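Local coordinates for dihydrodipicolinate reductase N-terminus domain-containing protein (Mycobacterium smegmatis, PDB 6IAQ) that probably works as an NADP-dependent amine dehydrogenase, a native enzyme of the kind used for asymmetric reductive amination of ketones to amines, at residues 13-19 against 79-83; 207-212 against 265-269. The contacts are given in a common frame with arbitrary orientation. Residue numbers count along the deposited sequence, not the author numbering.

Contact 1: residues 13-19 against 79-83; sequences YGVGAMN and VIAVN. With NAP (NADP nicotinamide-adenine-dinucleotide phosphate), chain F.
A single side-chain amide, that of Asn19 in the first turn of the helix, reaches back to the loop after strand 9-13 and to strand 77-80: with chi1 near -96°, between wells, ND2 donates to Gly14 O (2.8 Å) and Val79 O (3.0 Å). This is the Rossmann dinucleotide-binding turn, strand 9-13 running through a glycine-bearing loop into helix 17-28, beside parallel strand 77-80. Tyr13 pairs with Ile80 (CA-CA 4.6 Å), with Tyr13 N to Val79 O at 2.9 Å and Ala81 N to Tyr13 O at 3.0 Å. Gly14 has positive phi (89°), and a CB there would clash with Ala81 O; at Gly16, the N-cap (phi/psi -102/-153), one would strike NAP O5B. The helix start grips the NADP diphosphate: Ala17 N to NAP O1A and Met18 N to NAP O2N, both 2.9 Å, while Val15 N meets ribose NAP O3B at 3.2 Å. A water accepts from Asn19 N (3.2 Å) and donates to Ala81 O and NAP O2N, each 2.7 Å away.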
loop_
_atom_site.group_PDB
_atom_site.type_symbol
_atom_site.label_atom_id
_atom_site.label_comp_id
_atom_site.label_asym_id
_atom_site.label_seq_id
_atom_site.Cartn_x
_atom_site.Cartn_y
_atom_site.Cartn_z
ATOM N N TYR A 13 -19.543 -16.776 -12.509
ATOM C CA TYR A 13 -20.483 -17.390 -11.563
ATOM C C TYR A 13 -21.316 -16.263 -10.936
ATOM O O TYR A 13 -20.806 -15.535 -10.030
ATOM C CB TYR A 13 -19.677 -18.217 -10.566
ATOM C CG TYR A 13 -20.400 -19.346 -9.883
ATOM C CD1 TYR A 13 -21.760 -19.288 -9.620
ATOM C CD2 TYR A 13 -19.706 -20.460 -9.459
ATOM C CE1 TYR A 13 -22.399 -20.299 -8.930
ATOM C CE2 TYR A 13 -20.339 -21.495 -8.796
ATOM C CZ TYR A 13 -21.696 -21.421 -8.546
ATOM O OH TYR A 13 -22.328 -22.425 -7.878
ATOM N N GLY A 14 -22.567 -16.136 -11.402
ATOM C CA GLY A 14 -23.443 -14.983 -11.160
ATOM C C GLY A 14 -23.213 -13.963 -12.252
ATOM O O GLY A 14 -22.069 -13.826 -12.727
ATOM N N VAL A 15 -24.271 -13.302 -12.693
ATOM C CA VAL A 15 -24.239 -12.342 -13.823
ATOM C C VAL A 15 -25.020 -11.101 -13.398
ATOM O O VAL A 15 -25.913 -10.673 -14.147
ATOM C CB VAL A 15 -24.778 -12.961 -15.118
ATOM C CG1 VAL A 15 -24.391 -12.092 -16.296
ATOM C CG2 VAL A 15 -24.252 -14.365 -15.324
ATOM N N GLY A 16 -24.664 -10.540 -12.240
ATOM C CA GLY A 16 -25.402 -9.405 -11.672
ATOM C C GLY A 16 -24.663 -8.119 -11.902
ATOM O O GLY A 16 -23.888 -8.029 -12.891
ATOM N N ALA A 17 -24.862 -7.137 -11.032
ATOM C CA ALA A 17 -24.266 -5.790 -11.217
ATOM C C ALA A 17 -22.731 -5.919 -11.315
ATOM O O ALA A 17 -22.123 -5.313 -12.240
ATOM C CB ALA A 17 -24.676 -4.888 -10.077
ATOM N N MET A 18 -22.105 -6.675 -10.417
ATOM C CA MET A 18 -20.617 -6.729 -10.369
ATOM C C MET A 18 -20.077 -7.624 -11.502
ATOM O O MET A 18 -19.190 -7.160 -12.240
ATOM C CB MET A 18 -20.087 -7.189 -9.005
ATOM C CG MET A 18 -20.370 -6.164 -7.872
ATOM S SD MET A 18 -19.787 -4.497 -8.232
ATOM C CE MET A 18 -21.216 -3.713 -8.979
ATOM N N ASN A 19 -20.593 -8.831 -11.687
ATOM C CA ASN A 19 -20.032 -9.745 -12.727
ATOM C C ASN A 19 -20.285 -9.192 -14.123
ATOM O O ASN A 19 -19.493 -9.528 -15.019
ATOM C CB ASN A 19 -20.430 -11.205 -12.559
ATOM C CG ASN A 19 -19.365 -11.989 -11.827
ATOM O OD1 ASN A 19 -18.278 -11.456 -11.578
ATOM N ND2 ASN A 19 -19.653 -13.236 -11.470
ATOM N N VAL A 79 -15.168 -17.067 -11.290
ATOM C CA VAL A 79 -15.172 -15.642 -10.855
ATOM C C VAL A 79 -16.567 -15.368 -10.264
ATOM O O VAL A 79 -17.516 -15.337 -11.029
ATOM C CB VAL A 79 -14.825 -14.736 -12.038
ATOM C CG1 VAL A 79 -14.754 -13.293 -11.610
ATOM C CG2 VAL A 79 -13.515 -15.178 -12.708
ATOM N N ILE A 80 -16.681 -15.350 -8.941
ATOM C CA ILE A 80 -17.977 -15.451 -8.229
ATOM C C ILE A 80 -18.381 -14.066 -7.709
ATOM O O ILE A 80 -17.644 -13.468 -6.895
ATOM C CB ILE A 80 -17.911 -16.466 -7.092
ATOM C CG1 ILE A 80 -17.367 -17.820 -7.582
ATOM C CG2 ILE A 80 -19.290 -16.613 -6.453
ATOM C CD1 ILE A 80 -17.184 -18.824 -6.472
ATOM N N ALA A 81 -19.554 -13.606 -8.130
ATOM C CA ALA A 81 -20.212 -12.412 -7.554
ATOM C C ALA A 81 -21.681 -12.770 -7.305
ATOM O O ALA A 81 -22.540 -12.368 -8.162
ATOM C CB ALA A 81 -20.032 -11.254 -8.473
ATOM N N VAL A 82 -21.960 -13.501 -6.230
ATOM C CA VAL A 82 -23.373 -13.923 -5.972
ATOM C C VAL A 82 -23.822 -13.509 -4.575
ATOM O O VAL A 82 -24.868 -12.872 -4.539
ATOM C CB VAL A 82 -23.718 -15.390 -6.340
ATOM C CG1 VAL A 82 -22.729 -16.036 -7.279
ATOM C CG2 VAL A 82 -24.095 -16.264 -5.162
ATOM N N ASN A 83 -23.106 -13.832 -3.500
ATOM C CA ASN A 83 -23.557 -13.551 -2.112
ATOM C C ASN A 83 -22.352 -13.211 -1.215
ATOM O O ASN A 83 -21.203 -13.180 -1.735
ATOM C CB ASN A 83 -24.395 -14.703 -1.564
ATOM C CG ASN A 83 -23.691 -16.036 -1.707
ATOM O OD1 ASN A 83 -22.458 -16.083 -1.658
ATOM N ND2 ASN A 83 -24.470 -17.101 -1.916
HETATM P PA NAP F . -26.572 -8.664 -7.727
HETATM O O1A NAP F . -26.614 -7.718 -8.833
HETATM O O2A NAP F . -27.807 -9.012 -6.843
HETATM O O5B NAP F . -25.969 -10.051 -8.344
HETATM C C5B NAP F . -26.049 -11.307 -7.658
HETATM C C4B NAP F . -26.100 -12.412 -8.704
HETATM O O4B NAP F . -26.107 -13.702 -8.098
HETATM C C3B NAP F . -27.340 -12.370 -9.638
HETATM O O3B NAP F . -26.786 -12.440 -10.975
HETATM C C2B NAP F . -28.137 -13.642 -9.362
HETATM O O2B NAP F . -28.683 -14.262 -10.547
HETATM C C1B NAP F . -27.010 -14.520 -8.910
HETATM N N9A NAP F . -27.343 -15.677 -8.082
HETATM C C8A NAP F . -27.965 -15.727 -6.888
HETATM N N7A NAP F . -27.966 -16.997 -6.465
HETATM C C5A NAP F . -27.264 -17.729 -7.363
HETATM C C6A NAP F . -26.838 -19.140 -7.541
HETATM N N6A NAP F . -27.159 -20.067 -6.648
HETATM N N1A NAP F . -26.135 -19.463 -8.625
HETATM C C2A NAP F . -25.764 -18.572 -9.566
HETATM N N3A NAP F . -26.101 -17.264 -9.493
HETATM C C4A NAP F . -26.860 -16.855 -8.436
HETATM O O3 NAP F . -25.429 -8.250 -6.620
HETATM P PN NAP F . -23.938 -7.616 -6.974
HETATM O O1N NAP F . -23.885 -6.130 -6.798
HETATM O O2N NAP F . -23.416 -8.176 -8.250
HETATM O O5D NAP F . -23.284 -8.318 -5.696
HETATM C C5D NAP F . -23.050 -9.723 -5.537
HETATM C C4D NAP F . -22.376 -10.095 -4.246
HETATM O O4D NAP F . -21.030 -9.514 -4.264
HETATM C C3D NAP F . -23.140 -9.586 -3.056
HETATM O O3D NAP F . -23.196 -10.528 -2.000
HETATM C C2D NAP F . -22.325 -8.358 -2.631
HETATM O O2D NAP F . -22.542 -8.089 -1.239
HETATM C C1D NAP F . -20.888 -8.793 -3.042
HETATM N N1N NAP F . -20.005 -7.634 -3.263
HETATM C C2N NAP F . -18.839 -7.626 -2.646
HETATM C C3N NAP F . -18.005 -6.525 -2.779
HETATM C C7N NAP F . -16.638 -6.494 -2.131
HETATM O O7N NAP F . -16.048 -5.416 -2.175
HETATM N N7N NAP F . -16.094 -7.594 -1.580
HETATM C C4N NAP F . -18.413 -5.456 -3.577
HETATM C C5N NAP F . -19.646 -5.490 -4.222
HETATM C C6N NAP F . -20.413 -6.613 -4.039
HETATM P P2B NAP F . -29.776 -13.542 -11.464
HETATM O O1X NAP F . -29.127 -12.373 -12.146
HETATM O O2X NAP F . -30.058 -14.550 -12.576
HETATM O O3X NAP F . -30.856 -13.297 -10.405
HETATM O O HOH W 1 -22.828 -10.245 -9.877
#

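Contact 2: residues 207-212 against 265-269; sequences VLDALV and VFEFE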
loop_
_atom_site.group_PDB
_atom_site.type_symbol
_atom_site.label_atom_id
_atom_site.label_comp_id
_atom_site.label_asym_id
_atom_site.label_seq_id
_atom_site.Cartn_x
_atom_site.Cartn_y
_atom_site.Cartn_z
ATOM N N VAL A 207 -12.621 -7.538 8.127
ATOM C CA VAL A 207 -11.492 -6.592 7.861
ATOM C C VAL A 207 -10.524 -6.616 9.053
ATOM O O VAL A 207 -9.321 -6.796 8.838
ATOM C CB VAL A 207 -12.002 -5.168 7.564
ATOM C CG1 VAL A 207 -10.854 -4.155 7.550
ATOM C CG2 VAL A 207 -12.715 -5.135 6.223
ATOM N N LEU A 208 -11.032 -6.410 10.258
ATOM C CA LEU A 208 -10.181 -6.314 11.472
ATOM C C LEU A 208 -9.539 -7.674 11.790
ATOM O O LEU A 208 -8.379 -7.676 12.228
ATOM C CB LEU A 208 -11.012 -5.764 12.626
ATOM C CG LEU A 208 -11.554 -4.352 12.428
ATOM C CD1 LEU A 208 -12.184 -3.806 13.698
ATOM C CD2 LEU A 208 -10.485 -3.403 11.890
ATOM N N ASP A 209 -10.215 -8.795 11.533
ATOM C CA ASP A 209 -9.605 -10.135 11.768
ATOM C C ASP A 209 -8.365 -10.245 10.880
ATOM O O ASP A 209 -7.332 -10.728 11.339
ATOM C CB ASP A 209 -10.578 -11.293 11.494
ATOM C CG ASP A 209 -11.708 -11.451 12.516
ATOM O OD1 ASP A 209 -11.604 -10.864 13.616
ATOM O OD2 ASP A 209 -12.697 -12.172 12.206
ATOM N N ALA A 210 -8.454 -9.794 9.626
ATOM C CA ALA A 210 -7.334 -9.841 8.656
ATOM C C ALA A 210 -6.176 -8.966 9.163
ATOM O O ALA A 210 -5.022 -9.436 9.097
ATOM C CB ALA A 210 -7.791 -9.401 7.286
ATOM N N LEU A 211 -6.452 -7.733 9.611
ATOM C CA LEU A 211 -5.374 -6.794 10.033
ATOM C C LEU A 211 -4.681 -7.354 11.279
ATOM O O LEU A 211 -3.459 -7.373 11.325
ATOM C CB LEU A 211 -5.973 -5.406 10.280
ATOM C CG LEU A 211 -6.337 -4.614 9.028
ATOM C CD1 LEU A 211 -7.006 -3.319 9.417
ATOM C CD2 LEU A 211 -5.114 -4.347 8.166
ATOM N N VAL A 212 -5.465 -7.827 12.236
ATOM C CA VAL A 212 -4.949 -8.415 13.508
ATOM C C VAL A 212 -4.071 -9.629 13.189
ATOM O O VAL A 212 -2.932 -9.690 13.712
ATOM C CB VAL A 212 -6.106 -8.739 14.458
ATOM C CG1 VAL A 212 -5.682 -9.641 15.610
ATOM C CG2 VAL A 212 -6.753 -7.455 14.977
ATOM N N VAL A 265 -5.138 -1.165 19.286
ATOM C CA VAL A 265 -6.612 -1.266 19.151
ATOM C C VAL A 265 -6.964 -0.941 17.703
ATOM O O VAL A 265 -6.410 0.040 17.148
ATOM C CB VAL A 265 -7.304 -0.302 20.121
ATOM C CG1 VAL A 265 -8.806 -0.288 19.914
ATOM C CG2 VAL A 265 -6.928 -0.620 21.570
ATOM N N PHE A 266 -7.872 -1.722 17.127
ATOM C CA PHE A 266 -8.386 -1.526 15.756
ATOM C C PHE A 266 -9.861 -1.181 15.829
ATOM O O PHE A 266 -10.612 -1.875 16.564
ATOM C CB PHE A 266 -8.170 -2.790 14.936
ATOM C CG PHE A 266 -6.731 -3.178 14.795
ATOM C CD1 PHE A 266 -6.080 -3.851 15.813
ATOM C CD2 PHE A 266 -6.027 -2.852 13.652
ATOM C CE1 PHE A 266 -4.745 -4.184 15.690
ATOM C CE2 PHE A 266 -4.698 -3.214 13.526
ATOM C CZ PHE A 266 -4.067 -3.903 14.535
ATOM N N GLU A 267 -10.273 -0.178 15.062
ATOM C CA GLU A 267 -11.685 0.264 15.019
ATOM C C GLU A 267 -12.048 0.631 13.583
ATOM O O GLU A 267 -11.259 1.319 12.913
ATOM C CB GLU A 267 -11.922 1.415 15.996
ATOM C CG GLU A 267 -13.390 1.693 16.221
ATOM C CD GLU A 267 -13.721 2.563 17.424
ATOM O OE1 GLU A 267 -13.734 2.049 18.560
ATOM O OE2 GLU A 267 -13.951 3.746 17.221
ATOM N N PHE A 268 -13.219 0.193 13.128
ATOM C CA PHE A 268 -13.677 0.413 11.733
ATOM C C PHE A 268 -15.175 0.690 11.719
ATOM O O PHE A 268 -15.977 -0.159 12.141
ATOM C CB PHE A 268 -13.261 -0.785 10.872
ATOM C CG PHE A 268 -13.689 -0.688 9.431
ATOM C CD1 PHE A 268 -13.302 0.395 8.651
ATOM C CD2 PHE A 268 -14.390 -1.715 8.828
ATOM C CE1 PHE A 268 -13.672 0.483 7.320
ATOM C CE2 PHE A 268 -14.778 -1.625 7.502
ATOM C CZ PHE A 268 -14.407 -0.536 6.744
ATOM N N GLU A 269 -15.543 1.857 11.214
ATOM C CA GLU A 269 -16.949 2.257 11.034
ATOM C C GLU A 269 -17.242 2.269 9.533
ATOM O O GLU A 269 -16.471 2.912 8.760
ATOM C CB GLU A 269 -17.178 3.623 11.669
ATOM C CG GLU A 269 -18.540 4.201 11.389
ATOM C CD GLU A 269 -18.749 5.567 12.020
ATOM O OE1 GLU A 269 -17.912 6.429 11.822
ATOM O OE2 GLU A 269 -19.729 5.739 12.739
#
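Strand 265-269 packs against helix segment 207-212, the axes of these short segments 9.2 Å apart at closest and roughly antiparallel (153°). Phe266 and Phe268 point toward the helix, Glu267 away from it. Phe266, the residue whose CA lies nearest the helix (6.7 Å to Leu208 CA), comes first: Val212 CG2 sits over one face of its ring in a CH-pi contact, 4.2 Å from the centroid, and Leu211 CB comes to 4.1 Å from Phe266 CE2. Leu208 also packs on Phe266, with Leu208 CD2 3.9 Å from Phe266 CB and Leu208 CD1 3.8 Å from Phe266 O. At Glu267 the side chain leaves for the other face of the sheet, where OE1 makes a salt bridge with Arg257. Phe268 returns to the helix side; Phe268 CB touches Leu208 CD2 at 3.9 Å, so that leucine bridges both phenylalanines, and Phe268 CE2 lies 4.3 Å from Val207 CG2. This is helix-on-sheet packing in the C-terminal domain: strand 265-273 runs between strands 249-260 and 158-169, while helix 141-153 closes in alongside, with Trp145 edge-to-face on Phe268 and Met153 against Phe266.

How the contacts relate
Both contacts are buried, yet they belong to different domains on opposite sides of the chain's centre: contact 1 in the N-terminal Rossmann part, contact 2 in the C-terminal part, with centres 26 Å apart and nearest atoms about 14 Å apart. They share no helix or strand. Contact 1 is polar and backbone-led, joining neighbouring parallel strand ends and a helix start around the cofactor, with glycines where side chains would not fit. Contact 2 uses apolar and aromatic side chains to seat a helix on a mixed sheet. It does not hold the cofactor, although the side chain of Val207 is about 9 Å from NADP, which lies directly against contact 1.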